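Fatty acid amide hydrolase (Candida albicans, PDB 6KVR) probably hydrolyses amides of monocarboxylic acids to the carboxylate and ammonium, as an amidase signature family enzyme. Local coordinates at residues L84-L89 with H151-S156; I155-Q160 with V185-L190; E191-V196 with M310-N315; P298-R301 with D305-L308; D491-S496 with E553-A558. All coordinates share one frame; numbering follows the deposited sequence.

Interaction 1: L84-L89 with H151-S156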
# COMPACT_ATOMS: atom_id res chain seq x y z
N LEU A 84 36.49 -7.34 -3.58
CA LEU A 84 35.63 -8.21 -4.36
C LEU A 84 34.18 -7.84 -4.07
O LEU A 84 33.85 -7.46 -2.95
CB LEU A 84 35.86 -9.67 -3.98
CG LEU A 84 36.99 -10.52 -4.55
CD1 LEU A 84 36.90 -11.90 -3.89
CD2 LEU A 84 36.99 -10.58 -6.07
N SER A 85 33.31 -7.96 -5.08
CA SER A 85 31.89 -7.77 -4.83
C SER A 85 31.39 -8.83 -3.85
O SER A 85 31.94 -9.93 -3.75
CB SER A 85 31.08 -7.85 -6.12
OG SER A 85 30.92 -9.20 -6.51
N ALA A 86 30.32 -8.48 -3.13
CA ALA A 86 29.68 -9.46 -2.25
C ALA A 86 29.24 -10.69 -3.03
O ALA A 86 29.27 -11.81 -2.51
CB ALA A 86 28.50 -8.82 -1.54
N THR A 87 28.84 -10.51 -4.29
CA THR A 87 28.45 -11.64 -5.12
C THR A 87 29.59 -12.64 -5.26
O THR A 87 29.42 -13.84 -5.00
CB THR A 87 27.97 -11.16 -6.48
OG1 THR A 87 26.92 -10.20 -6.30
CG2 THR A 87 27.41 -12.32 -7.30
N GLU A 88 30.78 -12.17 -5.64
CA GLU A 88 31.89 -13.11 -5.81
C GLU A 88 32.48 -13.58 -4.48
O GLU A 88 32.90 -14.73 -4.37
CB GLU A 88 32.96 -12.49 -6.73
CG GLU A 88 33.37 -11.05 -6.41
CD GLU A 88 34.02 -10.34 -7.62
OE1 GLU A 88 34.03 -9.07 -7.65
OE2 GLU A 88 34.54 -11.03 -8.52
N LEU A 89 32.47 -12.73 -3.43
CA LEU A 89 32.75 -13.23 -2.08
C LEU A 89 31.83 -14.39 -1.71
O LEU A 89 32.27 -15.38 -1.11
CB LEU A 89 32.60 -12.10 -1.07
CG LEU A 89 33.71 -11.09 -0.83
CD1 LEU A 89 33.23 -10.10 0.20
CD2 LEU A 89 35.02 -11.75 -0.39
N HIS A 151 25.83 -16.15 3.26
CA HIS A 151 26.68 -16.84 4.22
C HIS A 151 28.06 -16.19 4.27
O HIS A 151 28.78 -16.16 3.27
CB HIS A 151 26.78 -18.32 3.81
CG HIS A 151 27.65 -19.15 4.71
ND1 HIS A 151 27.14 -20.11 5.55
CD2 HIS A 151 28.99 -19.18 4.87
CE1 HIS A 151 28.13 -20.69 6.21
NE2 HIS A 151 29.27 -20.14 5.81
N GLY A 152 28.39 -15.64 5.44
CA GLY A 152 29.70 -15.06 5.66
C GLY A 152 29.90 -13.66 5.14
O GLY A 152 31.03 -13.17 5.16
N ILE A 153 28.85 -12.97 4.70
CA ILE A 153 28.97 -11.67 4.07
C ILE A 153 28.83 -10.59 5.18
O ILE A 153 27.75 -10.51 5.78
CB ILE A 153 27.93 -11.47 2.97
CG1 ILE A 153 28.23 -12.41 1.80
CG2 ILE A 153 27.95 -10.05 2.43
CD1 ILE A 153 29.69 -12.33 1.32
N PRO A 154 29.87 -9.83 5.47
CA PRO A 154 29.77 -8.79 6.52
C PRO A 154 28.96 -7.58 6.06
O PRO A 154 29.31 -6.91 5.08
CB PRO A 154 31.23 -8.42 6.80
CG PRO A 154 32.05 -9.48 6.14
CD PRO A 154 31.24 -9.96 4.97
N ILE A 155 27.90 -7.27 6.80
CA ILE A 155 26.91 -6.28 6.41
C ILE A 155 26.80 -5.27 7.55
O ILE A 155 26.71 -5.66 8.72
CB ILE A 155 25.56 -6.94 6.09
CG1 ILE A 155 25.68 -7.72 4.77
CG2 ILE A 155 24.41 -5.93 6.03
CD1 ILE A 155 24.38 -8.23 4.21
N SER A 156 26.86 -3.98 7.21
CA SER A 156 26.69 -2.92 8.19
C SER A 156 25.23 -2.49 8.27
O SER A 156 24.49 -2.55 7.29
CB SER A 156 27.57 -1.72 7.84
OG SER A 156 27.31 -1.29 6.52
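The oxygen end of the flat Ala86 peptide meets a methyl of Ile153: Ala86 O lies 3.9 Å from Ile153 CD1. No aromatic face takes part; the other flat group is the carboxylate of Glu88, which on the far side of the turn closes a capping box with Ser85 at the start of helix 86-94. Ala86 and Leu89, three residues apart on one side of this first turn, both direct their CB at the run leading into strand 155-158, and Ile153 answers with its two branches. CG2 touches Ala86 CB at 4.2 Å, while CD1 packs on Leu89 CB at 3.8 Å. Ile153 leaves its backbone alongside the helix, and the folded end (chi2 -51°) turns CD1 back to it. No hydrogen bond crosses between the segments, and the three residues that touch are all buried. Val103 and Phe107 of helix 100-118 enclose Leu89 further, and Ile248 of the sheet lies against Ala86, so the contact lays the opening turn of helix 86-94 beside the loop that leads into strand 155-158, an inner strand of the sheet. The turn itself is held by reciprocal bonds: Ser85 N gives its hydrogen to the anti lone pair of Glu88 OE1 at 2.9 Å, and Glu88 N returns one to Ser85 OG at 3.1 Å, nearly straight at 167°.

Interaction 2: I155-Q160 with V185-L190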
# COMPACT_ATOMS: atom_id res chain seq x y z
N ILE A 155 27.90 -7.27 6.80
CA ILE A 155 26.91 -6.28 6.41
C ILE A 155 26.80 -5.27 7.55
O ILE A 155 26.71 -5.66 8.72
CB ILE A 155 25.56 -6.94 6.09
CG1 ILE A 155 25.68 -7.72 4.77
CG2 ILE A 155 24.41 -5.93 6.03
CD1 ILE A 155 24.38 -8.23 4.21
N SER A 156 26.86 -3.98 7.21
CA SER A 156 26.69 -2.92 8.19
C SER A 156 25.23 -2.49 8.27
O SER A 156 24.49 -2.55 7.29
CB SER A 156 27.57 -1.72 7.84
OG SER A 156 27.31 -1.29 6.52
N LEU A 157 24.82 -2.03 9.45
CA LEU A 157 23.42 -1.82 9.79
C LEU A 157 23.23 -0.42 10.35
O LEU A 157 23.97 0.01 11.24
CB LEU A 157 22.96 -2.86 10.82
CG LEU A 157 23.00 -4.33 10.40
CD1 LEU A 157 22.84 -5.19 11.61
CD2 LEU A 157 21.94 -4.64 9.35
N LYS A 158 22.24 0.30 9.81
CA LYS A 158 21.88 1.59 10.39
C LYS A 158 21.41 1.38 11.82
O LYS A 158 20.69 0.42 12.11
CB LYS A 158 20.80 2.25 9.54
CG LYS A 158 20.53 3.72 9.81
CD LYS A 158 19.42 4.24 8.89
CE LYS A 158 19.01 5.67 9.25
NZ LYS A 158 18.29 6.37 8.14
N GLU A 159 21.84 2.26 12.73
CA GLU A 159 21.61 2.06 14.16
C GLU A 159 20.12 1.95 14.51
O GLU A 159 19.73 1.14 15.36
CB GLU A 159 22.25 3.18 14.98
CG GLU A 159 22.27 2.94 16.50
CD GLU A 159 20.93 3.26 17.21
OE1 GLU A 159 20.05 3.91 16.60
OE2 GLU A 159 20.76 2.84 18.38
N GLN A 160 19.27 2.77 13.89
CA GLN A 160 17.87 2.86 14.32
C GLN A 160 17.11 1.53 14.20
O GLN A 160 16.03 1.40 14.80
CB GLN A 160 17.14 3.97 13.55
CG GLN A 160 17.05 3.73 12.03
CD GLN A 160 15.70 3.20 11.63
OE1 GLN A 160 14.70 3.45 12.32
NE2 GLN A 160 15.65 2.50 10.50
N VAL A 185 12.63 -6.88 11.64
CA VAL A 185 12.35 -7.89 10.61
C VAL A 185 13.51 -7.99 9.62
O VAL A 185 13.97 -9.08 9.29
CB VAL A 185 11.03 -7.58 9.89
CG1 VAL A 185 10.84 -8.55 8.74
CG2 VAL A 185 9.85 -7.70 10.86
N THR A 186 14.00 -6.85 9.14
CA THR A 186 15.02 -6.90 8.10
C THR A 186 16.32 -7.51 8.63
O THR A 186 16.94 -8.35 7.97
CB THR A 186 15.24 -5.50 7.52
OG1 THR A 186 14.19 -5.23 6.59
CG2 THR A 186 16.59 -5.40 6.77
N THR A 187 16.73 -7.14 9.84
CA THR A 187 17.97 -7.70 10.37
C THR A 187 17.85 -9.20 10.60
O THR A 187 18.79 -9.96 10.32
CB THR A 187 18.36 -6.98 11.66
OG1 THR A 187 18.68 -5.62 11.35
CG2 THR A 187 19.56 -7.64 12.31
N SER A 188 16.71 -9.68 11.11
CA SER A 188 16.64 -11.11 11.36
C SER A 188 16.52 -11.89 10.06
O SER A 188 16.96 -13.04 10.00
CB SER A 188 15.52 -11.48 12.34
OG SER A 188 14.26 -11.30 11.78
N ILE A 189 16.01 -11.28 9.00
CA ILE A 189 16.08 -11.96 7.72
C ILE A 189 17.53 -12.05 7.25
O ILE A 189 17.96 -13.09 6.72
CB ILE A 189 15.19 -11.25 6.68
CG1 ILE A 189 13.72 -11.56 6.95
CG2 ILE A 189 15.60 -11.65 5.24
CD1 ILE A 189 12.79 -10.76 6.06
N LEU A 190 18.32 -10.99 7.44
CA LEU A 190 19.70 -11.01 6.95
C LEU A 190 20.52 -12.08 7.66
O LEU A 190 21.29 -12.80 7.02
CB LEU A 190 20.35 -9.63 7.10
CG LEU A 190 19.79 -8.58 6.14
CD1 LEU A 190 20.48 -7.24 6.35
CD2 LEU A 190 19.94 -9.05 4.68
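Leu157 and Leu190 both turn CG beside the backbone N and opposite the carbonyl carbon (chi1 -62° and -71°), which extends each side chain into the interface between strand 155-158 and helix 185-192. From the strand, the forked end of Leu157 reaches Thr187: CD2 lies 3.9 Å from Thr187 OG1, and CD1 is 4.2 Å from Thr187 CG2. These are van der Waals touches only, made obliquely, with both methyls of the leucine spread against the two branches of the threonine. The same Leu157 CD2 also meets Leu190 CD1 at 4.2 Å. One turn of the helix beyond Thr187, Leu190 crosses Ile155 at about a right angle, its CD1 lying 4.2 Å from Ile155 CG2, so a single methyl of Leu190 bridges two residues on the same side of the strand. Val250 of the neighbouring strand touches both Ile155 and Leu190, and Phe197 adds to the packing around Leu157 and Thr187. The short axes run antiparallel, at 169°, and approach to 10.7 Å. Lys158, next along the strand, takes no part in the packing; its NZ is hydrogen-bonded to Ser233 OG and Ser252 OG. Strand 155-158, helix 185-192 and the parallel neighbouring strand 199-201 form a beta-alpha-beta crossover, whose first strand carries Lys158, the predicted charge-relay lysine.

Interaction 3: E191-V196 with M310-N315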
# COMPACT_ATOMS: atom_id res chain seq x y z
N GLU A 191 20.34 -12.20 8.98
CA GLU A 191 21.03 -13.24 9.74
C GLU A 191 20.64 -14.64 9.26
O GLU A 191 21.50 -15.49 9.05
CB GLU A 191 20.72 -13.09 11.23
CG GLU A 191 21.47 -14.06 12.11
CD GLU A 191 21.02 -14.00 13.56
OE1 GLU A 191 21.80 -14.46 14.44
OE2 GLU A 191 19.90 -13.53 13.83
N LYS A 192 19.34 -14.90 9.11
CA LYS A 192 18.92 -16.22 8.62
C LYS A 192 19.53 -16.53 7.25
O LYS A 192 19.87 -17.69 6.97
CB LYS A 192 17.39 -16.30 8.56
CG LYS A 192 16.71 -16.19 9.93
CD LYS A 192 15.18 -16.30 9.86
CE LYS A 192 14.55 -16.11 11.24
NZ LYS A 192 13.06 -15.89 11.17
N LEU A 193 19.70 -15.53 6.40
CA LEU A 193 20.35 -15.72 5.11
C LEU A 193 21.87 -15.92 5.23
O LEU A 193 22.52 -16.25 4.23
CB LEU A 193 20.05 -14.53 4.19
CG LEU A 193 18.58 -14.36 3.77
CD1 LEU A 193 18.35 -13.01 3.10
CD2 LEU A 193 18.15 -15.48 2.84
N GLY A 194 22.44 -15.70 6.41
CA GLY A 194 23.84 -15.98 6.65
C GLY A 194 24.74 -14.79 6.89
O GLY A 194 25.95 -14.99 7.07
N ALA A 195 24.21 -13.57 6.93
CA ALA A 195 25.08 -12.40 7.02
C ALA A 195 25.77 -12.33 8.38
O ALA A 195 25.34 -12.94 9.36
CB ALA A 195 24.29 -11.12 6.77
N VAL A 196 26.86 -11.57 8.44
CA VAL A 196 27.66 -11.41 9.65
C VAL A 196 27.61 -9.94 10.05
O VAL A 196 27.83 -9.06 9.21
CB VAL A 196 29.12 -11.87 9.45
CG1 VAL A 196 29.93 -11.62 10.71
CG2 VAL A 196 29.19 -13.35 9.04
N MSE A 310 18.45 -7.65 -2.84
CA MSE A 310 17.02 -7.65 -3.11
C MSE A 310 16.52 -9.07 -3.38
O MSE A 310 15.54 -9.52 -2.76
CB MSE A 310 16.70 -6.74 -4.29
CG MSE A 310 17.11 -5.28 -4.08
SE MSE A 310 16.04 -4.43 -2.65
CE MSE A 310 14.37 -4.13 -3.68
N LYS A 311 17.19 -9.77 -4.30
CA LYS A 311 16.75 -11.10 -4.70
C LYS A 311 16.73 -12.05 -3.51
O LYS A 311 15.75 -12.77 -3.31
CB LYS A 311 17.65 -11.66 -5.81
CG LYS A 311 17.22 -13.04 -6.33
CD LYS A 311 18.21 -13.53 -7.38
CE LYS A 311 19.53 -13.93 -6.73
NZ LYS A 311 20.74 -13.40 -7.45
N ALA A 312 17.80 -12.05 -2.72
CA ALA A 312 17.86 -12.94 -1.56
C ALA A 312 16.82 -12.55 -0.51
O ALA A 312 16.09 -13.40 0.01
CB ALA A 312 19.26 -12.93 -0.95
N TYR A 313 16.74 -11.25 -0.18
CA TYR A 313 15.83 -10.78 0.85
C TYR A 313 14.40 -11.20 0.54
O TYR A 313 13.72 -11.79 1.38
CB TYR A 313 15.93 -9.26 0.99
CG TYR A 313 15.09 -8.65 2.11
CD1 TYR A 313 13.72 -8.42 1.95
CD2 TYR A 313 15.67 -8.31 3.33
CE1 TYR A 313 12.96 -7.86 2.96
CE2 TYR A 313 14.92 -7.76 4.35
CZ TYR A 313 13.56 -7.54 4.16
OH TYR A 313 12.82 -6.98 5.17
N ILE A 314 13.94 -10.91 -0.68
CA ILE A 314 12.53 -11.11 -1.01
C ILE A 314 12.24 -12.58 -1.28
O ILE A 314 11.34 -13.17 -0.66
CB ILE A 314 12.16 -10.22 -2.21
CG1 ILE A 314 12.16 -8.75 -1.81
CG2 ILE A 314 10.82 -10.68 -2.83
CD1 ILE A 314 12.21 -7.79 -2.99
N ASN A 315 12.98 -13.21 -2.20
CA ASN A 315 12.62 -14.55 -2.65
C ASN A 315 12.97 -15.62 -1.62
O ASN A 315 12.29 -16.64 -1.55
CB ASN A 315 13.27 -14.85 -4.01
CG ASN A 315 12.64 -14.07 -5.15
OD1 ASN A 315 11.57 -13.46 -5.00
ND2 ASN A 315 13.29 -14.08 -6.31
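Leu193 points its CB at helix 303-317 and carries the contact through its fork. Beyond CB, CG stands beside the backbone N (chi1 -66°), and from it CD1 reaches the neighbouring helix backbone: it lies 3.8 Å from Ala312 O and 4.0 Å from Tyr313 CA. The same methyl packs on the side chain of Ala312, with Leu193 CD1 to Ala312 CB at 4.2 Å. CD2, the second branch, approaches Ala312 O at 4.1 Å, so both methyls of the fork lie against the same side of one carbonyl oxygen. The leucine thus rests on the backbone and CB of Ala312, where the helix has a pi-type turn at 312-315. Tyr313 directs its own CB away; its ring meets that of Trp309 with the planes about 20° apart, and its OH is bonded to Thr186 OG1 and to Ser278 N. Behind Leu193 the chain turns sharply: Gly194, at a positive phi of 113°, gives its N-H to Glu191 O at 2.8 Å, and its backbone also bonds to Gly152. The leucine therefore packs helix against helix just where helix 185-192 ends in a Schellman motif.

Interaction 4: P298-R301 with D305-L308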
# COMPACT_ATOMS: atom_id res chain seq x y z
N PRO A 298 19.30 -1.39 0.23
CA PRO A 298 20.72 -1.70 0.33
C PRO A 298 21.60 -0.60 -0.25
O PRO A 298 21.18 0.20 -1.08
CB PRO A 298 20.85 -2.98 -0.51
CG PRO A 298 19.84 -2.77 -1.60
CD PRO A 298 18.70 -1.95 -1.00
N MSE A 299 22.84 -0.58 0.23
CA MSE A 299 23.91 0.22 -0.38
C MSE A 299 25.15 -0.65 -0.57
O MSE A 299 25.43 -1.52 0.27
CB MSE A 299 24.22 1.46 0.46
CG MSE A 299 22.95 2.30 0.73
SE MSE A 299 23.15 3.52 2.26
CE MSE A 299 24.75 4.35 1.46
N ALA A 300 25.90 -0.44 -1.66
CA ALA A 300 27.05 -1.28 -1.96
C ALA A 300 27.96 -0.59 -2.97
O ALA A 300 27.65 0.49 -3.49
CB ALA A 300 26.60 -2.65 -2.49
N ARG A 301 29.09 -1.23 -3.25
CA ARG A 301 30.01 -0.72 -4.25
C ARG A 301 29.86 -1.42 -5.60
O ARG A 301 30.73 -1.24 -6.46
CB ARG A 301 31.45 -0.83 -3.74
CG ARG A 301 31.73 0.16 -2.62
CD ARG A 301 33.21 0.29 -2.36
NE ARG A 301 33.71 -0.94 -1.77
CZ ARG A 301 34.97 -1.34 -1.86
NH1 ARG A 301 35.89 -0.61 -2.47
NH2 ARG A 301 35.31 -2.52 -1.34
N ASP A 305 25.68 -6.33 -6.30
CA ASP A 305 25.46 -6.52 -4.87
C ASP A 305 24.08 -6.03 -4.46
O ASP A 305 23.34 -6.76 -3.77
CB ASP A 305 26.59 -5.82 -4.12
CG ASP A 305 27.88 -6.62 -4.18
OD1 ASP A 305 28.85 -6.29 -3.47
OD2 ASP A 305 27.90 -7.65 -4.93
N LEU A 306 23.68 -4.83 -4.90
CA LEU A 306 22.28 -4.40 -4.73
C LEU A 306 21.32 -5.47 -5.22
O LEU A 306 20.34 -5.80 -4.55
CB LEU A 306 22.04 -3.09 -5.47
CG LEU A 306 22.95 -1.89 -5.17
CD1 LEU A 306 22.35 -0.63 -5.76
CD2 LEU A 306 23.14 -1.74 -3.67
N GLU A 307 21.60 -6.05 -6.40
CA GLU A 307 20.69 -7.04 -6.96
C GLU A 307 20.68 -8.32 -6.13
O GLU A 307 19.61 -8.89 -5.86
CB GLU A 307 21.09 -7.34 -8.41
CG GLU A 307 19.96 -7.80 -9.32
CD GLU A 307 19.75 -9.31 -9.27
OE1 GLU A 307 20.76 -10.04 -9.17
OE2 GLU A 307 18.58 -9.77 -9.40
N LEU A 308 21.86 -8.78 -5.69
CA LEU A 308 21.94 -9.95 -4.84
C LEU A 308 21.08 -9.79 -3.59
O LEU A 308 20.38 -10.72 -3.18
CB LEU A 308 23.40 -10.20 -4.44
CG LEU A 308 23.61 -11.25 -3.33
CD1 LEU A 308 23.23 -12.63 -3.84
CD2 LEU A 308 25.01 -11.26 -2.75
O HOH W 1 30.00 -3.91 -2.43
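Leu306 CD2 rests on the backbone and side chains of strand 295-300; a short connection, residues 301-302, joins this strand of the amidase-fold sheet to helix 303-317, which packs back on it. This one methyl lies 3.7 Å from Ala300 N and 3.8 Å from Ala300 CB; toward the start of the segment it meets the proline ring, with Leu306 CD2 to Pro298 CG at 4.0 Å. With chi2 at -167°, CD1 of Leu306 runs on in line and CD2 is the branch turned toward the strand. Beside this, Ala300 CB packs against Asp305 CB at 3.6 Å, a methyl against a methylene, where the first helical turn lies close to the strand. Met299, a selenomethionine, points the other way, and its side chain is about 8 Å from those of Lys158 and Ser257, which are predicted active-site residues; the strand therefore separates the helix from that side. In the next shell Trp309, Met310 and Leu270 complete the packing of Pro298, and Arg301 makes a salt bridge with Asp83. The Asp305 carboxylate takes Ala86 N on OD1 and the hydroxyl of Thr87 on OD2, linking this part of the fold to the start of helix 86-94, whose N-terminal end would probably favour the negative charge. A water then spans the turn: it accepts from Arg301 N at 2.9 Å and donates to Asp305 OD1 at 2.8 Å.

Interaction 5: D491-S496 with E553-A558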
# COMPACT_ATOMS: atom_id res chain seq x y z
N ASP A 491 6.87 7.85 -4.85
CA ASP A 491 7.19 6.45 -4.55
C ASP A 491 7.65 5.69 -5.80
O ASP A 491 7.19 4.58 -6.08
CB ASP A 491 6.02 5.72 -3.89
CG ASP A 491 6.44 4.37 -3.29
OD1 ASP A 491 5.55 3.51 -3.04
OD2 ASP A 491 7.66 4.13 -3.10
N PHE A 492 8.59 6.27 -6.54
CA PHE A 492 9.18 5.56 -7.66
C PHE A 492 10.49 4.90 -7.22
O PHE A 492 11.28 5.52 -6.51
CB PHE A 492 9.49 6.50 -8.84
CG PHE A 492 8.26 6.92 -9.65
CD1 PHE A 492 6.98 6.74 -9.18
CD2 PHE A 492 8.43 7.50 -10.91
CE1 PHE A 492 5.86 7.14 -9.92
CE2 PHE A 492 7.32 7.89 -11.68
CZ PHE A 492 6.03 7.71 -11.17
N PRO A 493 10.78 3.65 -7.61
CA PRO A 493 12.07 3.06 -7.24
C PRO A 493 13.20 3.83 -7.93
O PRO A 493 13.12 4.12 -9.13
CB PRO A 493 11.96 1.61 -7.73
CG PRO A 493 10.97 1.67 -8.84
CD PRO A 493 10.01 2.79 -8.53
N THR A 494 14.22 4.19 -7.16
CA THR A 494 15.26 5.10 -7.63
C THR A 494 16.63 4.58 -7.22
O THR A 494 16.92 4.40 -6.03
CB THR A 494 15.04 6.51 -7.09
OG1 THR A 494 13.74 6.97 -7.48
CG2 THR A 494 16.11 7.49 -7.62
N LEU A 495 17.49 4.38 -8.22
CA LEU A 495 18.88 3.99 -7.99
C LEU A 495 19.75 5.23 -7.95
O LEU A 495 19.71 6.06 -8.87
CB LEU A 495 19.35 3.04 -9.09
CG LEU A 495 20.85 2.74 -9.24
CD1 LEU A 495 21.34 1.90 -8.07
CD2 LEU A 495 21.12 2.01 -10.56
N SER A 496 20.53 5.37 -6.89
CA SER A 496 21.60 6.36 -6.83
C SER A 496 22.90 5.65 -7.20
O SER A 496 23.29 4.68 -6.55
CB SER A 496 21.69 6.99 -5.44
OG SER A 496 22.70 7.98 -5.38
N GLU A 553 13.32 -4.11 -10.46
CA GLU A 553 14.21 -5.06 -11.12
C GLU A 553 14.79 -4.45 -12.39
O GLU A 553 16.00 -4.52 -12.63
CB GLU A 553 13.45 -6.36 -11.43
CG GLU A 553 13.02 -7.12 -10.17
CD GLU A 553 11.58 -6.81 -9.74
OE1 GLU A 553 11.10 -5.66 -9.92
OE2 GLU A 553 10.90 -7.73 -9.22
N GLU A 554 13.95 -3.79 -13.19
CA GLU A 554 14.42 -3.11 -14.39
C GLU A 554 15.37 -1.96 -14.05
O GLU A 554 16.32 -1.70 -14.80
CB GLU A 554 13.24 -2.59 -15.21
CG GLU A 554 12.52 -3.64 -16.04
CD GLU A 554 11.51 -4.43 -15.22
OE1 GLU A 554 10.83 -5.33 -15.78
OE2 GLU A 554 11.39 -4.15 -14.00
N VAL A 555 15.12 -1.26 -12.94
CA VAL A 555 15.99 -0.16 -12.55
C VAL A 555 17.41 -0.66 -12.36
O VAL A 555 18.36 -0.11 -12.91
CB VAL A 555 15.48 0.53 -11.27
CG1 VAL A 555 16.54 1.50 -10.75
CG2 VAL A 555 14.15 1.27 -11.53
N LEU A 556 17.57 -1.74 -11.58
CA LEU A 556 18.91 -2.28 -11.32
C LEU A 556 19.53 -2.86 -12.58
O LEU A 556 20.74 -2.73 -12.79
CB LEU A 556 18.84 -3.35 -10.22
CG LEU A 556 18.51 -2.78 -8.83
CD1 LEU A 556 18.73 -3.79 -7.70
CD2 LEU A 556 19.30 -1.52 -8.59
N ALA A 557 18.73 -3.52 -13.42
CA ALA A 557 19.26 -4.10 -14.65
C ALA A 557 19.83 -3.02 -15.55
O ALA A 557 20.93 -3.16 -16.09
CB ALA A 557 18.17 -4.90 -15.37
N ALA A 558 19.08 -1.93 -15.74
CA ALA A 558 19.57 -0.82 -16.54
C ALA A 558 20.70 -0.09 -15.83
O ALA A 558 21.65 0.37 -16.48
CB ALA A 558 18.44 0.14 -16.86
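Pro493, which meets Val555, follows two residues after Asp491, whose OD1 is gripped by Arg549 NH2 in a salt bridge and by Thr274 OG1, while OD2 pairs with Arg271 NH2. Asp491, at positive phi, is the C-prime residue of the Schellman motif ending helix 482-490, from which the chain runs into strand 494-499. The contact itself is apolar. Val555 splits its methyls: CG1 packs on Leu495 CB at 3.6 Å, and CG2 lies 3.9 Å from Pro493 O and 4.2 Å from Pro493 CG. With CG opposite the backbone N (chi1 167°), Leu495 carries its fork on past the valine, so that CD1 obliquely meets Leu556 CD2 at 4.0 Å and CD2 comes within 4.2 Å of Val555 O. Phe462 of strand 462-466 packs on Val555 as well, and Leu495 is bonded through its backbone to Leu545 of the adjacent strand. On the helix, Glu553 forms salt bridges with Arg276 and Arg332, and Glu554 with Arg332. No hydrogen bond joins the two segments, so burial of apolar groups and dispersion hold helix 552-565 on the sheet, with the helix's salt bridges kept to Glu553 and Glu554 beside the contact.

Along the chain interactions 1 to 3 open in turn, interaction 4 falls within the span of interaction 3, and interaction 5 comes last. Interactions 1, 2, 4 and 5 all reach the large mixed sheet of the amidase fold. Interactions 1 and 2 share strand 155-158, interactions 2 and 3 share helix 185-192, and interactions 3 and 4 share helix 303-317. Neighbouring centres lie 10 to 15 Å apart, whereas interactions 1 and 5 are 22 Å apart and do not touch. Leu306 CD1 packs on Leu495 CD1 at 3.6 Å, joining interactions 4 and 5. Helix 303-317 thus ties both ends of the series together, and strand 155-158, shared by interactions 1 and 2, carries the predicted catalytic lysine.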